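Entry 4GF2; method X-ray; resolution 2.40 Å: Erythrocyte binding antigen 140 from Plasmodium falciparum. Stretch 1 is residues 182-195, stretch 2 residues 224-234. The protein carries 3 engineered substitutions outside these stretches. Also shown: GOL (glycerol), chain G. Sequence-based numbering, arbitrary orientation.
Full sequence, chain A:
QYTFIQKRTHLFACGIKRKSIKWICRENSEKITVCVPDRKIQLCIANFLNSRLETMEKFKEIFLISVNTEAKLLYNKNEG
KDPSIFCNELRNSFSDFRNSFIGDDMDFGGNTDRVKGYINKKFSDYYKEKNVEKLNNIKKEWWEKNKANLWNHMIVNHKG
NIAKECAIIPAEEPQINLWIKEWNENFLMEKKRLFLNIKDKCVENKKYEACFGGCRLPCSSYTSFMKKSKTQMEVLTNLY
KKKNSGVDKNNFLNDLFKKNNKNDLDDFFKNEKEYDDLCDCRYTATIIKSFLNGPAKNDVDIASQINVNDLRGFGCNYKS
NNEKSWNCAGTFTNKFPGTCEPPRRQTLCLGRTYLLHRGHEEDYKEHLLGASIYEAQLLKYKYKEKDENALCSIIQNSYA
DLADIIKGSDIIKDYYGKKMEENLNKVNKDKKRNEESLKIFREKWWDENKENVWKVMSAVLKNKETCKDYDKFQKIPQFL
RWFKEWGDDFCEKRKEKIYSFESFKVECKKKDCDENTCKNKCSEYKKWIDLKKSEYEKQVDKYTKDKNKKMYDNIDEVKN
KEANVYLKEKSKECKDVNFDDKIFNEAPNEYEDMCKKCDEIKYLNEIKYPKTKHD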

ATOM      1  N   GLU A 182      -5.825  -7.924  30.500  1.00 39.80           N
ATOM      2  CA  GLU A 182      -4.389  -7.747  30.339  1.00 39.94           C
ATOM      3  C   GLU A 182      -4.090  -7.315  28.909  1.00 41.23           C
ATOM      4  O   GLU A 182      -3.362  -6.351  28.681  1.00 42.35           O
ATOM      5  CB  GLU A 182      -3.632  -9.043  30.667  1.00 40.14           C
ATOM      6  CG  GLU A 182      -2.109  -8.922  30.527  1.00 42.20           C
ATOM      7  CD  GLU A 182      -1.372 -10.228  30.774  1.00 44.28           C
ATOM      8  OE1 GLU A 182      -2.035 -11.277  30.923  1.00 44.97           O
ATOM      9  OE2 GLU A 182      -0.122 -10.205  30.821  1.00 46.26           O
ATOM     10  N   TRP A 183      -4.670  -8.030  27.951  1.00 41.38           N
ATOM     11  CA  TRP A 183      -4.457  -7.733  26.540  1.00 42.20           C
ATOM     12  C   TRP A 183      -4.879  -6.306  26.216  1.00 45.47           C
ATOM     13  O   TRP A 183      -4.176  -5.589  25.503  1.00 47.66           O
ATOM     14  CB  TRP A 183      -5.235  -8.713  25.661  1.00 40.98           C
ATOM     15  CG  TRP A 183      -5.022  -8.463  24.212  1.00 40.23           C
ATOM     16  CD1 TRP A 183      -4.124  -9.083  23.398  1.00 41.27           C
ATOM     17  CD2 TRP A 183      -5.710  -7.508  23.401  1.00 40.25           C
ATOM     18  NE1 TRP A 183      -4.212  -8.578  22.126  1.00 41.97           N
ATOM     19  CE2 TRP A 183      -5.179  -7.608  22.101  1.00 41.30           C
ATOM     20  CE3 TRP A 183      -6.723  -6.578  23.646  1.00 40.95           C
ATOM     21  CZ2 TRP A 183      -5.626  -6.814  21.049  1.00 42.67           C
ATOM     22  CZ3 TRP A 183      -7.168  -5.791  22.602  1.00 43.34           C
ATOM     23  CH2 TRP A 183      -6.620  -5.912  21.320  1.00 43.67           C
ATOM     24  N   ASN A 184      -6.032  -5.899  26.740  1.00 45.96           N
ATOM     25  CA  ASN A 184      -6.528  -4.546  26.532  1.00 46.20           C
ATOM     26  C   ASN A 184      -5.515  -3.508  26.998  1.00 44.51           C
ATOM     27  O   ASN A 184      -5.262  -2.523  26.302  1.00 45.39           O
ATOM     28  CB  ASN A 184      -7.852  -4.341  27.267  1.00 49.11           C
ATOM     29  CG  ASN A 184      -8.462  -2.975  27.002  1.00 54.03           C
ATOM     30  OD1 ASN A 184      -8.299  -2.405  25.922  1.00 52.28           O
ATOM     31  ND2 ASN A 184      -9.167  -2.442  27.990  1.00 60.19           N
ATOM     32  N   GLU A 185      -4.930  -3.732  28.170  1.00 42.95           N
ATOM     33  CA  GLU A 185      -3.920  -2.823  28.705  1.00 45.63           C
ATOM     34  C   GLU A 185      -2.647  -2.845  27.859  1.00 41.64           C
ATOM     35  O   GLU A 185      -2.095  -1.795  27.538  1.00 40.73           O
ATOM     36  CB  GLU A 185      -3.597  -3.167  30.160  1.00 55.34           C
ATOM     37  CG  GLU A 185      -4.725  -2.845  31.130  1.00 69.57           C
ATOM     38  CD  GLU A 185      -4.467  -3.371  32.535  1.00 83.39           C
ATOM     39  OE1 GLU A 185      -3.827  -4.437  32.670  1.00 89.04           O
ATOM     40  OE2 GLU A 185      -4.904  -2.717  33.506  1.00 88.43           O
ATOM     41  N   ASN A 186      -2.181  -4.037  27.495  1.00 41.05           N
ATOM     42  CA  ASN A 186      -1.007  -4.151  26.642  1.00 42.73           C
ATOM     43  C   ASN A 186      -1.233  -3.377  25.347  1.00 45.93           C
ATOM     44  O   ASN A 186      -0.326  -2.725  24.828  1.00 49.78           O
ATOM     45  CB  ASN A 186      -0.696  -5.616  26.307  1.00 41.52           C
ATOM     46  CG  ASN A 186      -0.344  -6.457  27.533  1.00 41.45           C
ATOM     47  OD1 ASN A 186      -0.511  -7.680  27.517  1.00 43.56           O
ATOM     48  ND2 ASN A 186       0.153  -5.816  28.588  1.00 40.74           N
ATOM     49  N   PHE A 187      -2.458  -3.452  24.839  1.00 44.40           N
ATOM     50  CA  PHE A 187      -2.807  -2.858  23.555  1.00 43.91           C
ATOM     51  C   PHE A 187      -2.786  -1.334  23.587  1.00 42.57           C
ATOM     52  O   PHE A 187      -2.193  -0.701  22.717  1.00 41.72           O
ATOM     53  CB  PHE A 187      -4.194  -3.335  23.130  1.00 46.05           C
ATOM     54  CG  PHE A 187      -4.738  -2.618  21.935  1.00 47.49           C
ATOM     55  CD1 PHE A 187      -4.246  -2.885  20.671  1.00 48.57           C
ATOM     56  CD2 PHE A 187      -5.746  -1.684  22.072  1.00 46.92           C
ATOM     57  CE1 PHE A 187      -4.746  -2.228  19.570  1.00 48.45           C
ATOM     58  CE2 PHE A 187      -6.248  -1.025  20.972  1.00 46.81           C
ATOM     59  CZ  PHE A 187      -5.749  -1.298  19.721  1.00 47.63           C
ATOM     60  N   LEU A 188      -3.440  -0.752  24.586  1.00 42.92           N
ATOM     61  CA  LEU A 188      -3.533   0.699  24.693  1.00 45.52           C
ATOM     62  C   LEU A 188      -2.160   1.323  24.897  1.00 49.90           C
ATOM     63  O   LEU A 188      -1.903   2.437  24.447  1.00 52.51           O
ATOM     64  CB  LEU A 188      -4.468   1.096  25.839  1.00 44.53           C
ATOM     65  CG  LEU A 188      -5.934   0.691  25.642  1.00 42.98           C
ATOM     66  CD1 LEU A 188      -6.759   1.014  26.875  1.00 43.10           C
ATOM     67  CD2 LEU A 188      -6.525   1.367  24.411  1.00 44.64           C
ATOM     68  N   MET A 189      -1.276   0.601  25.568  1.00 50.40           N
ATOM     69  CA  MET A 189       0.054   1.116  25.848  1.00 50.04           C
ATOM     70  C   MET A 189       0.865   1.173  24.560  1.00 47.89           C
ATOM     71  O   MET A 189       1.440   2.207  24.219  1.00 50.01           O
ATOM     72  CB  MET A 189       0.754   0.238  26.886  1.00 51.07           C
ATOM     73  CG  MET A 189       2.117   0.751  27.317  1.00 52.19           C
ATOM     74  SD  MET A 189       2.726  -0.082  28.799  1.00 76.34           S
ATOM     75  CE  MET A 189       2.866  -1.770  28.217  1.00 62.40           C
ATOM     76  N   GLU A 190       0.897   0.059  23.839  1.00 44.73           N
ATOM     77  CA  GLU A 190       1.667  -0.015  22.610  1.00 43.58           C
ATOM     78  C   GLU A 190       1.048   0.912  21.559  1.00 43.82           C
ATOM     79  O   GLU A 190       1.748   1.467  20.712  1.00 45.60           O
ATOM     80  CB  GLU A 190       1.730  -1.467  22.121  1.00 44.46           C
ATOM     81  CG  GLU A 190       2.469  -1.677  20.807  1.00 47.85           C
ATOM     82  CD  GLU A 190       3.939  -1.308  20.884  1.00 52.63           C
ATOM     83  OE1 GLU A 190       4.412  -0.939  21.978  1.00 50.29           O
ATOM     84  OE2 GLU A 190       4.623  -1.385  19.842  1.00 58.83           O
ATOM     85  N   LYS A 191      -0.266   1.096  21.639  1.00 44.17           N
ATOM     86  CA  LYS A 191      -0.980   1.969  20.717  1.00 46.08           C
ATOM     87  C   LYS A 191      -0.534   3.418  20.889  1.00 48.42           C
ATOM     88  O   LYS A 191      -0.202   4.091  19.914  1.00 48.44           O
ATOM     89  CB  LYS A 191      -2.487   1.837  20.939  1.00 48.06           C
ATOM     90  CG  LYS A 191      -3.344   2.721  20.053  1.00 52.45           C
ATOM     91  CD  LYS A 191      -4.740   2.133  19.891  1.00 56.75           C
ATOM     92  CE  LYS A 191      -5.823   3.196  19.966  1.00 61.94           C
ATOM     93  NZ  LYS A 191      -5.694   4.205  18.888  1.00 64.04           N
ATOM     94  N   LYS A 192      -0.524   3.891  22.133  1.00 51.48           N
ATOM     95  CA  LYS A 192      -0.036   5.233  22.434  1.00 55.58           C
ATOM     96  C   LYS A 192       1.377   5.419  21.901  1.00 50.94           C
ATOM     97  O   LYS A 192       1.653   6.363  21.160  1.00 50.26           O
ATOM     98  CB  LYS A 192      -0.027   5.488  23.942  1.00 65.64           C
ATOM     99  CG  LYS A 192      -1.391   5.711  24.565  1.00 77.30           C
ATOM    100  CD  LYS A 192      -1.257   6.019  26.050  1.00 90.10           C
ATOM    101  CE  LYS A 192      -2.610   6.070  26.744  1.00 99.89           C
ATOM    102  NZ  LYS A 192      -2.480   6.369  28.201  1.00106.14           N
ATOM    103  N   ARG A 193       2.269   4.516  22.292  1.00 48.90           N
ATOM    104  CA  ARG A 193       3.677   4.629  21.931  1.00 49.03           C
ATOM    105  C   ARG A 193       3.851   4.726  20.419  1.00 48.82           C
ATOM    106  O   ARG A 193       4.543   5.612  19.923  1.00 49.92           O
ATOM    107  CB  ARG A 193       4.465   3.438  22.474  1.00 48.72           C
ATOM    108  CG  ARG A 193       5.968   3.586  22.351  1.00 51.73           C
ATOM    109  CD  ARG A 193       6.679   2.297  22.727  1.00 53.38           C
ATOM    110  NE  ARG A 193       6.487   1.247  21.726  1.00 54.98           N
ATOM    111  CZ  ARG A 193       7.168   1.161  20.587  1.00 58.29           C
ATOM    112  NH1 ARG A 193       8.090   2.064  20.286  1.00 59.58           N
ATOM    113  NH2 ARG A 193       6.924   0.172  19.742  1.00 58.57           N
ATOM    114  N   LEU A 194       3.217   3.819  19.684  1.00 47.79           N
ATOM    115  CA  LEU A 194       3.354   3.813  18.234  1.00 47.87           C
ATOM    116  C   LEU A 194       2.798   5.097  17.620  1.00 51.63           C
ATOM    117  O   LEU A 194       3.309   5.575  16.609  1.00 55.41           O
ATOM    118  CB  LEU A 194       2.665   2.591  17.629  1.00 44.28           C
ATOM    119  CG  LEU A 194       3.361   1.247  17.859  1.00 42.24           C
ATOM    120  CD1 LEU A 194       2.490   0.111  17.350  1.00 40.76           C
ATOM    121  CD2 LEU A 194       4.726   1.208  17.189  1.00 43.36           C
ATOM    122  N   PHE A 195       1.765   5.664  18.234  1.00 51.15           N
ATOM    123  CA  PHE A 195       1.159   6.870  17.688  1.00 51.05           C
ATOM    124  C   PHE A 195       1.988   8.111  18.009  1.00 52.63           C
ATOM    125  O   PHE A 195       2.033   9.055  17.215  1.00 56.88           O
ATOM    126  CB  PHE A 195      -0.273   7.050  18.188  1.00 52.58           C
ATOM    127  CG  PHE A 195      -1.102   7.929  17.304  1.00 56.65           C
ATOM    128  CD1 PHE A 195      -1.679   7.422  16.149  1.00 57.56           C
ATOM    129  CD2 PHE A 195      -1.294   9.264  17.613  1.00 60.15           C
ATOM    130  CE1 PHE A 195      -2.440   8.231  15.323  1.00 59.51           C
ATOM    131  CE2 PHE A 195      -2.056  10.078  16.790  1.00 62.18           C
ATOM    132  CZ  PHE A 195      -2.628   9.560  15.645  1.00 61.55           C
ATOM    133  N   SER A 224       0.144  -2.065  10.812  1.00 46.56           N
ATOM    134  CA  SER A 224       0.276  -3.510  10.961  1.00 48.68           C
ATOM    135  C   SER A 224      -0.065  -3.936  12.383  1.00 45.69           C
ATOM    136  O   SER A 224      -0.659  -4.991  12.595  1.00 47.58           O
ATOM    137  CB  SER A 224       1.682  -3.978  10.578  1.00 53.99           C
ATOM    138  OG  SER A 224       2.673  -3.361  11.375  1.00 56.04           O
ATOM    139  N   PHE A 225       0.294  -3.103  13.354  1.00 42.73           N
ATOM    140  CA  PHE A 225       0.028  -3.406  14.753  1.00 43.82           C
ATOM    141  C   PHE A 225      -1.471  -3.458  15.029  1.00 48.33           C
ATOM    142  O   PHE A 225      -1.931  -4.258  15.844  1.00 51.95           O
ATOM    143  CB  PHE A 225       0.681  -2.364  15.658  1.00 43.13           C
ATOM    144  CG  PHE A 225       0.094  -2.316  17.033  1.00 45.77           C
ATOM    145  CD1 PHE A 225       0.460  -3.244  17.988  1.00 47.40           C
ATOM    146  CD2 PHE A 225      -0.833  -1.346  17.369  1.00 48.44           C
ATOM    147  CE1 PHE A 225      -0.085  -3.203  19.255  1.00 49.27           C
ATOM    148  CE2 PHE A 225      -1.381  -1.301  18.633  1.00 50.34           C
ATOM    149  CZ  PHE A 225      -1.005  -2.230  19.578  1.00 50.54           C
ATOM    150  N   MET A 226      -2.227  -2.594  14.358  1.00 49.05           N
ATOM    151  CA  MET A 226      -3.678  -2.593  14.491  1.00 50.30           C
ATOM    152  C   MET A 226      -4.275  -3.829  13.819  1.00 53.78           C
ATOM    153  O   MET A 226      -5.187  -4.458  14.356  1.00 55.54           O
ATOM    154  CB  MET A 226      -4.273  -1.319  13.890  1.00 50.17           C
ATOM    155  CG  MET A 226      -3.836  -0.042  14.594  1.00 49.30           C
ATOM    156  SD  MET A 226      -4.454   0.109  16.284  1.00 49.67           S
ATOM    157  CE  MET A 226      -6.169   0.538  15.997  1.00 59.16           C
ATOM    158  N   LYS A 227      -3.755  -4.183  12.648  1.00 54.53           N
ATOM    159  CA  LYS A 227      -4.200  -5.388  11.955  1.00 57.21           C
ATOM    160  C   LYS A 227      -4.036  -6.606  12.855  1.00 53.54           C
ATOM    161  O   LYS A 227      -4.995  -7.334  13.109  1.00 54.02           O
ATOM    162  CB  LYS A 227      -3.408  -5.595  10.666  1.00 62.58           C
ATOM    163  CG  LYS A 227      -3.707  -4.586   9.574  1.00 66.94           C
ATOM    164  CD  LYS A 227      -2.857  -4.861   8.345  1.00 71.21           C
ATOM    165  CE  LYS A 227      -3.155  -3.888   7.218  1.00 74.39           C
ATOM    166  NZ  LYS A 227      -2.243  -4.102   6.059  1.00 76.92           N
ATOM    167  N   LYS A 228      -2.813  -6.821  13.335  1.00 50.70           N
ATOM    168  CA  LYS A 228      -2.522  -7.937  14.228  1.00 51.25           C
ATOM    169  C   LYS A 228      -3.400  -7.897  15.469  1.00 46.01           C
ATOM    170  O   LYS A 228      -3.951  -8.918  15.881  1.00 45.83           O
ATOM    171  CB  LYS A 228      -1.052  -7.922  14.650  1.00 57.62           C
ATOM    172  CG  LYS A 228      -0.084  -8.253  13.529  1.00 66.65           C
ATOM    173  CD  LYS A 228       1.341  -8.360  14.043  1.00 72.08           C
ATOM    174  CE  LYS A 228       2.283  -8.887  12.971  1.00 77.02           C
ATOM    175  NZ  LYS A 228       2.349  -7.998  11.778  1.00 78.35           N
ATOM    176  N   SER A 229      -3.526  -6.716  16.063  1.00 43.36           N
ATOM    177  CA  SER A 229      -4.316  -6.552  17.277  1.00 43.88           C
ATOM    178  C   SER A 229      -5.788  -6.884  17.048  1.00 49.06           C
ATOM    179  O   SER A 229      -6.433  -7.480  17.910  1.00 52.81           O
ATOM    180  CB  SER A 229      -4.182  -5.127  17.813  1.00 42.50           C
ATOM    181  OG  SER A 229      -2.841  -4.851  18.183  1.00 42.16           O
ATOM    182  N   LYS A 230      -6.323  -6.505  15.893  1.00 50.45           N
ATOM    183  CA  LYS A 230      -7.734  -6.751  15.617  1.00 53.25           C
ATOM    184  C   LYS A 230      -8.053  -8.243  15.519  1.00 57.99           C
ATOM    185  O   LYS A 230      -9.086  -8.693  16.014  1.00 62.50           O
ATOM    186  CB  LYS A 230      -8.187  -6.040  14.343  1.00 53.91           C
ATOM    187  CG  LYS A 230      -9.616  -6.393  13.955  1.00 56.73           C
ATOM    188  CD  LYS A 230     -10.148  -5.503  12.845  1.00 59.84           C
ATOM    189  CE  LYS A 230     -11.589  -5.856  12.505  1.00 65.34           C
ATOM    190  NZ  LYS A 230     -12.184  -4.911  11.521  1.00 67.97           N
ATOM    191  N   THR A 231      -7.175  -9.010  14.879  1.00 58.18           N
ATOM    192  CA  THR A 231      -7.391 -10.446  14.768  1.00 58.69           C
ATOM    193  C   THR A 231      -7.286 -11.074  16.156  1.00 56.90           C
ATOM    194  O   THR A 231      -8.059 -11.967  16.502  1.00 59.33           O
ATOM    195  CB  THR A 231      -6.389 -11.122  13.795  1.00 62.69           C
ATOM    196  OG1 THR A 231      -5.068 -11.090  14.346  1.00 63.42           O
ATOM    197  CG2 THR A 231      -6.390 -10.424  12.436  1.00 60.64           C
ATOM    198  N   GLN A 232      -6.341 -10.585  16.956  1.00 53.84           N
ATOM    199  CA  GLN A 232      -6.143 -11.098  18.307  1.00 52.66           C
ATOM    200  C   GLN A 232      -7.394 -10.906  19.154  1.00 53.98           C
ATOM    201  O   GLN A 232      -7.867 -11.845  19.798  1.00 58.19           O
ATOM    202  CB  GLN A 232      -4.949 -10.413  18.980  1.00 50.83           C
ATOM    203  CG  GLN A 232      -3.594 -10.942  18.528  1.00 51.98           C
ATOM    204  CD  GLN A 232      -2.431 -10.246  19.216  1.00 52.16           C
ATOM    205  OE1 GLN A 232      -2.620  -9.294  19.975  1.00 52.73           O
ATOM    206  NE2 GLN A 232      -1.220 -10.723  18.954  1.00 52.72           N
ATOM    207  N   MET A 233      -7.933  -9.692  19.150  1.00 51.61           N
ATOM    208  CA  MET A 233      -9.094  -9.398  19.975  1.00 50.78           C
ATOM    209  C   MET A 233     -10.299 -10.207  19.511  1.00 53.76           C
ATOM    210  O   MET A 233     -11.105 -10.644  20.326  1.00 54.84           O
ATOM    211  CB  MET A 233      -9.421  -7.905  19.965  1.00 50.04           C
ATOM    212  CG  MET A 233     -10.193  -7.457  21.204  1.00 50.59           C
ATOM    213  SD  MET A 233     -10.684  -5.723  21.169  1.00 75.82           S
ATOM    214  CE  MET A 233     -11.969  -5.761  19.931  1.00145.28           C
ATOM    215  N   GLU A 234     -10.421 -10.413  18.205  1.00 55.70           N
ATOM    216  CA  GLU A 234     -11.503 -11.235  17.676  1.00 59.90           C
ATOM    217  C   GLU A 234     -11.471 -12.605  18.344  1.00 62.14           C
ATOM    218  O   GLU A 234     -12.471 -13.056  18.898  1.00 64.79           O
ATOM    219  CB  GLU A 234     -11.392 -11.377  16.157  1.00 61.85           C
ATOM    220  CG  GLU A 234     -11.799 -10.128  15.392  1.00 64.91           C
ATOM    221  CD  GLU A 234     -11.529 -10.242  13.902  1.00 71.13           C
ATOM    222  OE1 GLU A 234     -11.226 -11.360  13.434  1.00 75.91           O
ATOM    223  OE2 GLU A 234     -11.620  -9.213  13.199  1.00 71.89           O
TER
HETATM  224  C1  GOL G 806       2.166  -5.483  23.232  1.00 62.99           C
HETATM  225  O1  GOL G 806       1.999  -4.347  24.052  1.00 60.80           O
HETATM  226  C2  GOL G 806       0.991  -5.611  22.269  1.00 66.32           C
HETATM  227  O2  GOL G 806      -0.213  -5.301  22.938  1.00 68.05           O
HETATM  228  C3  GOL G 806       0.930  -7.028  21.703  1.00 67.98           C
HETATM  229  O3  GOL G 806      -0.162  -7.145  20.814  1.00 68.85           O

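Residues 182-195 and 224-234 are two helical segments running nearly antiparallel: their N-to-C directions differ by 168° and their axes approach to 11.1 Å. The register follows from the nearest CA pairs, Trp 183 CA to Met 233 CA at 8.2 Å, Phe 187 CA to Ser 229 CA at 7.4 Å and Lys 191 CA to Phe 225 CA at 8.1 Å. These positions are spaced by four residues on each helix, about one turn, so the same side of each returns to the interface. Together the segments bury 470 Å², most heavily at Trp 183 and Phe 225.

One hydrogen bond links the two stretches. Trp 183 NE1 donates to Gln 232 OE1 over 2.8 Å with an N-H...acceptor angle of 176°, essentially linear. The acceptor lies at the indole edge, near the ring plane, where the N-H points. Tryptophan suits this buried place because it offers a large apolar surface with a single donor, and glutamine, its CA-to-CB bond directed toward the other helix, has the reach to satisfy that donor: chi2 is t, extending the chain to the amide.

Apolar packing supplies most of the remaining contact. Phe 225 is a knob in a hole formed by Phe 187, Glu 190, Lys 191 and Leu 194. Its CG lies 3.4 Å from Leu 194 CD1, and its CE1 lies 3.4 Å from Glu 190 CG, so the aliphatic part of the glutamate lines the hole. Its carboxylate instead meets Arg 193 within the same helix, in a salt bridge with Arg 193 NH2 to Glu 190 OE2 at 2.8 Å and a second hydrogen bond from Arg 193 NE to Glu 190 OE1 at 3.0 Å. Lys 191 likewise contributes carbon, its CB 4.0 Å from Phe 225 CE2. At the other end of the contact, Trp 183 CH2 packs 3.7 Å from Met 233 CB, with Met 233 CA over one face of the indole.

The aromatic and sulfur contacts are less direct than stacking. The Phe 187 and Phe 225 rings are near parallel, with planes at 13°, but centroids 5.4 Å apart and slid so that they barely overlap; the closest atoms, Phe 187 CD1 and Phe 225 CZ, are 3.5 Å apart. Met 226 SD comes to 3.9 Å from Phe 187 CZ, and Met 233 SD lies 4.8 Å from the centroid of the six-membered ring of Trp 183; both sulfurs approach obliquely.

Ser 229 occupies the closest point of the register. Its small side chain lets Phe 187 CE1 come within 3.4 Å of Ser 229 CB, while Ser 229 OG donates to Phe 225 O at 2.6 Å, satisfying the hydroxyl within its own helix.

A glycerol, probably from the crystallisation liquor, adds a minor bridge: its O1 donates to Asn 186 O at 2.9 Å, and its O3 makes a weak hydrogen bond to Gln 232 OE1 at 3.4 Å.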